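Local coordinates for AlgW protein (Pseudomonas aeruginosa, PDB 7CO3) that probably acts as an HtrA-type serine endopeptidase, with a protease domain followed by a peptide-binding PDZ domain, captured here in substituted form with a peptide bound, at residues Val110-Glu115 against Gly236-Ile241; Pro165-Gly170 against Ala230-Ala235; Asn210-Phe215 against Arg340-Val345. The protein carries 1 engineered substitution. All coordinates share one frame; numbering follows the deposited sequence.

Contacts 1 and 2 lie side by side in the protease domain, their centres about 6 Å apart, whereas contact 3 reaches the PDZ domain with its centre about 23 and 25 Å from theirs. Along the chain the order is 110-115, 165-170, 210-215, 230-235, 236-241 and 340-345, so contact 2 is nested within contact 1 and contact 3 crosses both. Strands 230-233 and 238-245 are neighbours in one sheet, and the 165-170 connection passes between them and strand 104-113 of the first barrel. Contact 1 joins the two barrels of the chymotrypsin-like fold directly, contact 2 packs the connection between them on the second, and contact 3 joins that fold to the domain that holds the peptide.

Contact 1 (Val110-Glu115 against Gly236-Ile241); sequences VIMSAE and GNLIGI
M112 and L238 make the closest approach between the segments, with CE of M112 3.5 Å from CD2 of L238. The sulfur follows, SD of M112 standing 3.7 Å from the same methyl, and the two side chains run at about a right angle. M112 gets there by folding: bends at chi2 (-58°) and chi3 (-87°) turn its thioether end to the leucine although its CB sets off in another direction. V110 divides its branches. CG1 lies 4.4 Å from CD2 of L238, and CG2 reaches CD1 of I241 at 4.2 Å. No hydrogen bond spans the segments, and the axes of strands 110-113 and 238-241 approach no closer than 10.3 Å, with 125° between their directions: apolar packing between separate sheets rather than strand pairing. In the second shell, L238 is fixed by backbone hydrogen bonds to T168 and G170, and V110 by one to L119. I239 and G240 face L231 in a classic beta bulge. Around the contact, M167 and A230 also meet V110 and L238, and M112 packs against L265 and M268 of helix 261-274, so a side chain from the first barrel touches both that helix and strand 238-245 of the second.

Contact 2 (Pro165-Gly170 against Ala230-Ala235); sequences PAMTLG and ALVDAA
M167 carries this contact, sending its side chain from the connection between the two barrels of the chymotrypsin-like fold toward A230 and V232 on strand 230-233 of the second barrel. From CB the chain goes out with CG anti to the backbone N (chi1 -175°), which directs it to the second barrel. At CG it meets CB of L238, on the strand that neighbours 230-233 in the sheet. The chain then bends at chi2 (71°), bringing SD to 4.2 Å from CG2 of V232, the two side chains meeting at a slant. A second bend of like sign at chi3 delivers the terminal methyl, whose CE rests 4.0 Å from CB of A230. On another flank the same CE packs on CG1 of V110, so one methionine methyl touches residues of both barrels. All three residues that touch across these segments are buried, and A62 of helix 56-62 packs on M167 and V232 as well.

The backbone keeps the methionine in place. M167 itself is hydrogen-bonded to I111 in strand 104-113, while the residues beyond it bond to the backbone of L238, T168 through its O and G170 through its N. The connection is therefore stitched to strands of each barrel, and the M167 side chain leaves it between the bond to I111 and those to L238.

Strand 230-233 gives way to a turn shaped by D233. Its OD1 takes hydrogen bonds from two backbone amides, those of N237 and A235; the latter closes an Asx turn, with N of A235 2.9 Å from OD1 of D233 and approaching from above the carboxylate plane.

Contact 3 (Asn210-Phe215 against Arg340-Val345); sequences NTYEDF and RSMNQV
The apolar part of this contact is centred on CE of M342, which lies 3.7 Å from CE1 of Y212 and 3.8 Å from CG2 of T211. A bend at chi3 (60°) ends an otherwise extended M342 chain and lays the methyl against this pair. T211 also backs the ring within its own segment: its CG2 sits 3.7 Å above the plane of Y212, over the ring centre, so the threonine methyl touches both the tyrosine face and the methionine.

A polar atom also borders the ring: OD1 of N343 stands 4.0 Å from CD1 of Y212, a van der Waals approach in which the side chains pass in opposite directions with ring and amide planes 34° apart. The link by hydrogen bonds runs through one water, 2.8 Å from OH of Y212 and in the plane of its ring, which donates to O of M342 at 2.6 Å.

Within and around the loop, N of N210 gives a nearly straight bond (163°) to OE2 of E213, which L209 N also reaches; OG1 of T211 bonds outside it, to OE1 of E151.

Loop 210-215, between strands 193-204 and 215-218 of the protease domain, probably corresponds to the ligand-sensing loop of DegS-like relatives, consistent with a regulatory interface here. It lies against helix 338-346 of the PDZ domain, where S341, M342 and V345 pack on an aromatic side chain of the bound peptide.

Contact 1 (Val110-Glu115 against Gly236-Ile241)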
loop_
_atom_site.group_PDB
_atom_site.type_symbol
_atom_site.label_atom_id
_atom_site.label_comp_id
_atom_site.label_asym_id
_atom_site.label_seq_id
_atom_site.Cartn_x
_atom_site.Cartn_y
_atom_site.Cartn_z
ATOM N N VAL B 110 -20.468 -11.721 -1.028
ATOM C CA VAL B 110 -21.253 -10.723 -1.747
ATOM C C VAL B 110 -22.679 -11.225 -1.988
ATOM O O VAL B 110 -22.880 -12.289 -2.575
ATOM C CB VAL B 110 -20.599 -10.328 -3.081
ATOM C CG1 VAL B 110 -21.493 -9.284 -3.753
ATOM C CG2 VAL B 110 -19.172 -9.764 -2.835
ATOM N N ILE B 111 -23.656 -10.413 -1.604
ATOM C CA ILE B 111 -25.058 -10.710 -1.875
ATOM C C ILE B 111 -25.343 -10.454 -3.343
ATOM O O ILE B 111 -25.321 -9.305 -3.794
ATOM C CB ILE B 111 -25.989 -9.869 -1.001
ATOM C CG1 ILE B 111 -25.603 -9.978 0.461
ATOM C CG2 ILE B 111 -27.463 -10.290 -1.237
ATOM C CD1 ILE B 111 -26.164 -8.861 1.301
ATOM N N MET B 112 -25.634 -11.520 -4.084
ATOM C CA MET B 112 -25.870 -11.428 -5.517
ATOM C C MET B 112 -27.345 -11.304 -5.909
ATOM O O MET B 112 -27.629 -10.820 -7.008
ATOM C CB MET B 112 -25.259 -12.643 -6.217
ATOM C CG MET B 112 -23.784 -12.842 -5.958
ATOM S SD MET B 112 -22.833 -11.373 -6.462
ATOM C CE MET B 112 -22.563 -11.766 -8.190
ATOM N N SER B 113 -28.301 -11.727 -5.076
ATOM C CA SER B 113 -29.706 -11.523 -5.427
ATOM C C SER B 113 -30.541 -11.386 -4.165
ATOM O O SER B 113 -30.150 -11.855 -3.087
ATOM C CB SER B 113 -30.261 -12.645 -6.315
ATOM O OG SER B 113 -30.220 -13.907 -5.664
ATOM N N ALA B 114 -31.692 -10.713 -4.312
ATOM C CA ALA B 114 -32.541 -10.398 -3.165
ATOM C C ALA B 114 -33.101 -11.650 -2.525
ATOM O O ALA B 114 -33.540 -11.600 -1.369
ATOM C CB ALA B 114 -33.694 -9.465 -3.565
ATOM N N GLU B 115 -33.083 -12.768 -3.249
ATOM C CA GLU B 115 -33.476 -14.067 -2.719
ATOM C C GLU B 115 -32.533 -14.582 -1.641
ATOM O O GLU B 115 -32.856 -15.587 -0.997
ATOM C CB GLU B 115 -33.527 -15.094 -3.848
ATOM C CG GLU B 115 -34.552 -14.828 -4.932
ATOM C CD GLU B 115 -34.010 -15.176 -6.310
ATOM O OE1 GLU B 115 -33.787 -16.380 -6.574
ATOM O OE2 GLU B 115 -33.799 -14.246 -7.124
ATOM N N GLY B 236 -19.376 1.763 -8.232
ATOM C CA GLY B 236 -19.946 0.828 -7.279
ATOM C C GLY B 236 -20.480 -0.463 -7.871
ATOM O O GLY B 236 -21.126 -1.219 -7.149
ATOM N N ASN B 237 -20.252 -0.740 -9.158
ATOM C CA ASN B 237 -20.722 -1.983 -9.732
ATOM C C ASN B 237 -19.690 -3.071 -9.543
ATOM O O ASN B 237 -18.496 -2.825 -9.655
ATOM C CB ASN B 237 -21.058 -1.842 -11.223
ATOM C CG ASN B 237 -21.980 -0.677 -11.514
ATOM O OD1 ASN B 237 -23.143 -0.696 -11.138
ATOM N ND2 ASN B 237 -21.459 0.347 -12.181
ATOM N N LEU B 238 -20.171 -4.293 -9.341
ATOM C CA LEU B 238 -19.301 -5.428 -9.070
ATOM C C LEU B 238 -18.538 -5.875 -10.311
ATOM O O LEU B 238 -19.140 -6.257 -11.322
ATOM C CB LEU B 238 -20.118 -6.597 -8.542
ATOM C CG LEU B 238 -19.365 -7.869 -8.167
ATOM C CD1 LEU B 238 -18.453 -7.629 -6.927
ATOM C CD2 LEU B 238 -20.374 -9.014 -7.950
ATOM N N ILE B 239 -17.209 -5.910 -10.198
ATOM C CA ILE B 239 -16.349 -6.447 -11.245
ATOM C C ILE B 239 -15.587 -7.694 -10.826
ATOM O O ILE B 239 -15.023 -8.374 -11.700
ATOM C CB ILE B 239 -15.370 -5.372 -11.774
ATOM C CG1 ILE B 239 -14.465 -4.827 -10.641
ATOM C CG2 ILE B 239 -16.164 -4.223 -12.408
ATOM C CD1 ILE B 239 -13.360 -3.904 -11.150
ATOM N N GLY B 240 -15.544 -8.050 -9.549
ATOM C CA GLY B 240 -14.795 -9.248 -9.218
ATOM C C GLY B 240 -14.984 -9.642 -7.769
ATOM O O GLY B 240 -15.601 -8.928 -6.977
ATOM N N ILE B 241 -14.465 -10.814 -7.450
ATOM C CA ILE B 241 -14.471 -11.382 -6.104
ATOM C C ILE B 241 -13.018 -11.462 -5.666
ATOM O O ILE B 241 -12.239 -12.214 -6.253
ATOM C CB ILE B 241 -15.128 -12.779 -6.040
ATOM C CG1 ILE B 241 -16.493 -12.800 -6.700
ATOM C CG2 ILE B 241 -15.219 -13.239 -4.570
ATOM C CD1 ILE B 241 -17.530 -12.037 -5.903
#

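Contact 2 (Pro165-Gly170 against Ala230-Ala235)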
loop_
_atom_site.group_PDB
_atom_site.type_symbol
_atom_site.label_atom_id
_atom_site.label_comp_id
_atom_site.label_asym_id
_atom_site.label_seq_id
_atom_site.Cartn_x
_atom_site.Cartn_y
_atom_site.Cartn_z
ATOM N N PRO B 165 -30.239 -6.031 0.288
ATOM C CA PRO B 165 -29.660 -5.214 -0.785
ATOM C C PRO B 165 -28.770 -6.047 -1.688
ATOM O O PRO B 165 -27.853 -6.720 -1.212
ATOM C CB PRO B 165 -28.855 -4.150 -0.027
ATOM C CG PRO B 165 -28.384 -4.879 1.229
ATOM C CD PRO B 165 -29.403 -6.009 1.503
ATOM N N ALA B 166 -29.016 -6.016 -2.988
ATOM C CA ALA B 166 -28.233 -6.806 -3.920
ATOM C C ALA B 166 -27.223 -5.928 -4.665
ATOM O O ALA B 166 -27.485 -4.770 -4.991
ATOM C CB ALA B 166 -29.127 -7.557 -4.905
ATOM N N MET B 167 -26.062 -6.508 -4.931
ATOM C CA MET B 167 -25.031 -5.839 -5.703
ATOM C C MET B 167 -25.488 -5.638 -7.146
ATOM O O MET B 167 -26.104 -6.522 -7.746
ATOM C CB MET B 167 -23.770 -6.699 -5.676
ATOM C CG MET B 167 -22.620 -6.048 -6.348
ATOM S SD MET B 167 -22.021 -4.676 -5.362
ATOM C CE MET B 167 -21.427 -5.583 -3.952
ATOM N N THR B 168 -25.174 -4.472 -7.701
ATOM C CA THR B 168 -25.277 -4.259 -9.140
ATOM C C THR B 168 -24.062 -4.874 -9.809
ATOM O O THR B 168 -22.976 -4.919 -9.225
ATOM C CB THR B 168 -25.333 -2.769 -9.478
ATOM O OG1 THR B 168 -26.391 -2.151 -8.750
ATOM C CG2 THR B 168 -25.592 -2.562 -10.958
ATOM N N LEU B 169 -24.229 -5.330 -11.040
ATOM C CA LEU B 169 -23.134 -5.966 -11.753
ATOM C C LEU B 169 -22.437 -4.988 -12.685
ATOM O O LEU B 169 -23.082 -4.216 -13.393
ATOM C CB LEU B 169 -23.647 -7.145 -12.569
ATOM C CG LEU B 169 -24.342 -8.251 -11.790
ATOM C CD1 LEU B 169 -24.854 -9.228 -12.830
ATOM C CD2 LEU B 169 -23.397 -8.955 -10.776
ATOM N N GLY B 170 -21.109 -5.021 -12.678
ATOM C CA GLY B 170 -20.318 -4.338 -13.679
ATOM C C GLY B 170 -20.030 -5.262 -14.849
ATOM O O GLY B 170 -20.580 -6.358 -14.974
ATOM N N ALA B 230 -16.038 -7.924 -2.265
ATOM C CA ALA B 230 -16.293 -7.313 -3.568
ATOM C C ALA B 230 -15.112 -6.471 -4.061
ATOM O O ALA B 230 -14.562 -5.659 -3.317
ATOM C CB ALA B 230 -17.538 -6.426 -3.515
ATOM N N LEU B 231 -14.752 -6.634 -5.332
ATOM C CA LEU B 231 -14.035 -5.587 -6.058
ATOM C C LEU B 231 -15.055 -4.851 -6.909
ATOM O O LEU B 231 -15.760 -5.471 -7.714
ATOM C CB LEU B 231 -12.920 -6.151 -6.937
ATOM C CG LEU B 231 -12.009 -5.135 -7.613
ATOM C CD1 LEU B 231 -11.208 -4.355 -6.527
ATOM C CD2 LEU B 231 -11.076 -5.892 -8.601
ATOM N N VAL B 232 -15.085 -3.540 -6.788
ATOM C CA VAL B 232 -16.125 -2.719 -7.391
ATOM C C VAL B 232 -15.483 -1.637 -8.254
ATOM O O VAL B 232 -14.365 -1.206 -7.977
ATOM C CB VAL B 232 -16.970 -2.195 -6.207
ATOM C CG1 VAL B 232 -17.047 -0.704 -6.112
ATOM C CG2 VAL B 232 -18.280 -2.945 -6.084
ATOM N N ASP B 233 -16.175 -1.206 -9.318
ATOM C CA ASP B 233 -15.650 -0.146 -10.182
ATOM C C ASP B 233 -15.938 1.199 -9.539
ATOM O O ASP B 233 -16.538 1.277 -8.478
ATOM C CB ASP B 233 -16.216 -0.228 -11.617
ATOM C CG ASP B 233 -17.747 0.053 -11.691
ATOM O OD1 ASP B 233 -18.337 0.619 -10.750
ATOM O OD2 ASP B 233 -18.374 -0.328 -12.709
ATOM N N ALA B 234 -15.550 2.287 -10.206
ATOM C CA ALA B 234 -15.654 3.611 -9.582
ATOM C C ALA B 234 -17.092 4.049 -9.346
ATOM O O ALA B 234 -17.316 5.007 -8.600
ATOM C CB ALA B 234 -14.931 4.658 -10.428
ATOM N N ALA B 235 -18.073 3.392 -9.974
ATOM C CA ALA B 235 -19.484 3.695 -9.730
ATOM C C ALA B 235 -20.132 2.716 -8.767
ATOM O O ALA B 235 -21.333 2.832 -8.495
ATOM C CB ALA B 235 -20.271 3.725 -11.055
#

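Contact 3 (Asn210-Phe215 against Arg340-Val345)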
loop_
_atom_site.group_PDB
_atom_site.type_symbol
_atom_site.label_atom_id
_atom_site.label_comp_id
_atom_site.label_asym_id
_atom_site.label_seq_id
_atom_site.Cartn_x
_atom_site.Cartn_y
_atom_site.Cartn_z
ATOM N N ASN B 210 -5.383 -21.576 -8.928
ATOM C CA ASN B 210 -6.571 -22.366 -9.224
ATOM C C ASN B 210 -6.424 -22.989 -10.605
ATOM O O ASN B 210 -5.611 -22.546 -11.424
ATOM C CB ASN B 210 -7.846 -21.519 -9.164
ATOM C CG ASN B 210 -8.089 -20.934 -7.796
ATOM O OD1 ASN B 210 -7.897 -21.600 -6.781
ATOM N ND2 ASN B 210 -8.516 -19.684 -7.760
ATOM N N THR B 211 -7.216 -24.031 -10.860
ATOM C CA THR B 211 -7.167 -24.675 -12.174
ATOM C C THR B 211 -7.637 -23.725 -13.273
ATOM O O THR B 211 -6.994 -23.604 -14.318
ATOM C CB THR B 211 -7.995 -25.963 -12.173
ATOM O OG1 THR B 211 -7.363 -26.924 -11.322
ATOM C CG2 THR B 211 -8.061 -26.546 -13.577
ATOM N N TYR B 212 -8.743 -23.022 -13.043
ATOM C CA TYR B 212 -9.290 -22.069 -14.007
ATOM C C TYR B 212 -9.080 -20.641 -13.495
ATOM O O TYR B 212 -9.837 -20.166 -12.649
ATOM C CB TYR B 212 -10.760 -22.362 -14.256
ATOM C CG TYR B 212 -11.013 -23.821 -14.660
ATOM C CD1 TYR B 212 -10.747 -24.254 -15.956
ATOM C CD2 TYR B 212 -11.529 -24.746 -13.754
ATOM C CE1 TYR B 212 -10.978 -25.579 -16.344
ATOM C CE2 TYR B 212 -11.772 -26.077 -14.130
ATOM C CZ TYR B 212 -11.493 -26.478 -15.429
ATOM O OH TYR B 212 -11.713 -27.779 -15.817
ATOM N N GLU B 213 -8.064 -19.959 -14.030
ATOM C CA GLU B 213 -7.642 -18.641 -13.571
ATOM C C GLU B 213 -7.862 -17.610 -14.664
ATOM O O GLU B 213 -7.538 -17.853 -15.830
ATOM C CB GLU B 213 -6.161 -18.633 -13.208
ATOM C CG GLU B 213 -5.804 -19.580 -12.127
ATOM C CD GLU B 213 -4.361 -19.422 -11.688
ATOM O OE1 GLU B 213 -3.522 -19.040 -12.524
ATOM O OE2 GLU B 213 -4.071 -19.666 -10.497
ATOM N N ASP B 214 -8.350 -16.444 -14.259
ATOM C CA ASP B 214 -8.494 -15.298 -15.152
ATOM C C ASP B 214 -8.458 -14.000 -14.327
ATOM O O ASP B 214 -9.261 -13.094 -14.526
ATOM C CB ASP B 214 -9.786 -15.425 -15.966
ATOM C CG ASP B 214 -9.796 -14.529 -17.190
ATOM O OD1 ASP B 214 -8.697 -14.134 -17.635
ATOM O OD2 ASP B 214 -10.896 -14.244 -17.714
ATOM N N PHE B 215 -7.514 -13.897 -13.395
ATOM C CA PHE B 215 -7.593 -12.877 -12.348
ATOM C C PHE B 215 -7.463 -11.459 -12.889
ATOM O O PHE B 215 -6.687 -11.173 -13.799
ATOM C CB PHE B 215 -6.513 -13.101 -11.280
ATOM C CG PHE B 215 -6.742 -14.299 -10.411
ATOM C CD1 PHE B 215 -7.749 -14.303 -9.444
ATOM C CD2 PHE B 215 -5.953 -15.422 -10.533
ATOM C CE1 PHE B 215 -7.965 -15.422 -8.637
ATOM C CE2 PHE B 215 -6.175 -16.549 -9.721
ATOM C CZ PHE B 215 -7.176 -16.542 -8.785
ATOM N N ARG B 340 -6.838 -22.249 -23.597
ATOM C CA ARG B 340 -7.995 -22.306 -24.478
ATOM C C ARG B 340 -8.652 -23.682 -24.452
ATOM O O ARG B 340 -9.876 -23.795 -24.330
ATOM C CB ARG B 340 -7.563 -21.969 -25.888
ATOM C CG ARG B 340 -8.666 -21.971 -26.909
ATOM C CD ARG B 340 -8.707 -20.624 -27.563
ATOM N NE ARG B 340 -9.536 -20.581 -28.756
ATOM C CZ ARG B 340 -10.769 -20.099 -28.768
ATOM N NH1 ARG B 340 -11.465 -20.063 -29.895
ATOM N NH2 ARG B 340 -11.307 -19.656 -27.641
ATOM N N SER B 341 -7.854 -24.744 -24.569
ATOM C CA SER B 341 -8.415 -26.066 -24.836
ATOM C C SER B 341 -9.015 -26.675 -23.582
ATOM O O SER B 341 -10.026 -27.384 -23.661
ATOM C CB SER B 341 -7.349 -26.973 -25.403
ATOM O OG SER B 341 -6.641 -26.271 -26.391
ATOM N N MET B 342 -8.375 -26.452 -22.426
ATOM C CA MET B 342 -9.019 -26.722 -21.145
ATOM C C MET B 342 -10.428 -26.183 -21.142
ATOM O O MET B 342 -11.375 -26.866 -20.740
ATOM C CB MET B 342 -8.290 -26.032 -20.008
ATOM C CG MET B 342 -6.835 -26.241 -19.845
ATOM S SD MET B 342 -6.595 -25.763 -18.132
ATOM C CE MET B 342 -7.672 -26.942 -17.339
ATOM N N ASN B 343 -10.573 -24.926 -21.542
ATOM C CA ASN B 343 -11.867 -24.275 -21.429
ATOM C C ASN B 343 -12.881 -24.962 -22.325
ATOM O O ASN B 343 -13.905 -25.456 -21.842
ATOM C CB ASN B 343 -11.723 -22.790 -21.739
ATOM C CG ASN B 343 -10.958 -22.055 -20.645
ATOM O OD1 ASN B 343 -10.914 -22.506 -19.498
ATOM N ND2 ASN B 343 -10.331 -20.938 -21.000
ATOM N N GLN B 344 -12.559 -25.083 -23.623
ATOM C CA GLN B 344 -13.426 -25.776 -24.571
ATOM C C GLN B 344 -13.857 -27.131 -24.032
ATOM O O GLN B 344 -15.053 -27.407 -23.911
ATOM C CB GLN B 344 -12.716 -25.901 -25.925
ATOM C CG GLN B 344 -12.526 -24.552 -26.658
ATOM C CD GLN B 344 -12.041 -24.699 -28.104
ATOM O OE1 GLN B 344 -12.557 -25.514 -28.869
ATOM N NE2 GLN B 344 -11.036 -23.914 -28.475
ATOM N N VAL B 345 -12.899 -27.970 -23.646
ATOM C CA VAL B 345 -13.269 -29.265 -23.095
ATOM C C VAL B 345 -14.139 -29.084 -21.863
ATOM O O VAL B 345 -15.080 -29.852 -21.629
ATOM C CB VAL B 345 -12.015 -30.093 -22.775
ATOM C CG1 VAL B 345 -12.410 -31.451 -22.186
ATOM C CG2 VAL B 345 -11.175 -30.233 -23.995
HETATM O O HOH W 1 -10.883 -28.018 -18.458
#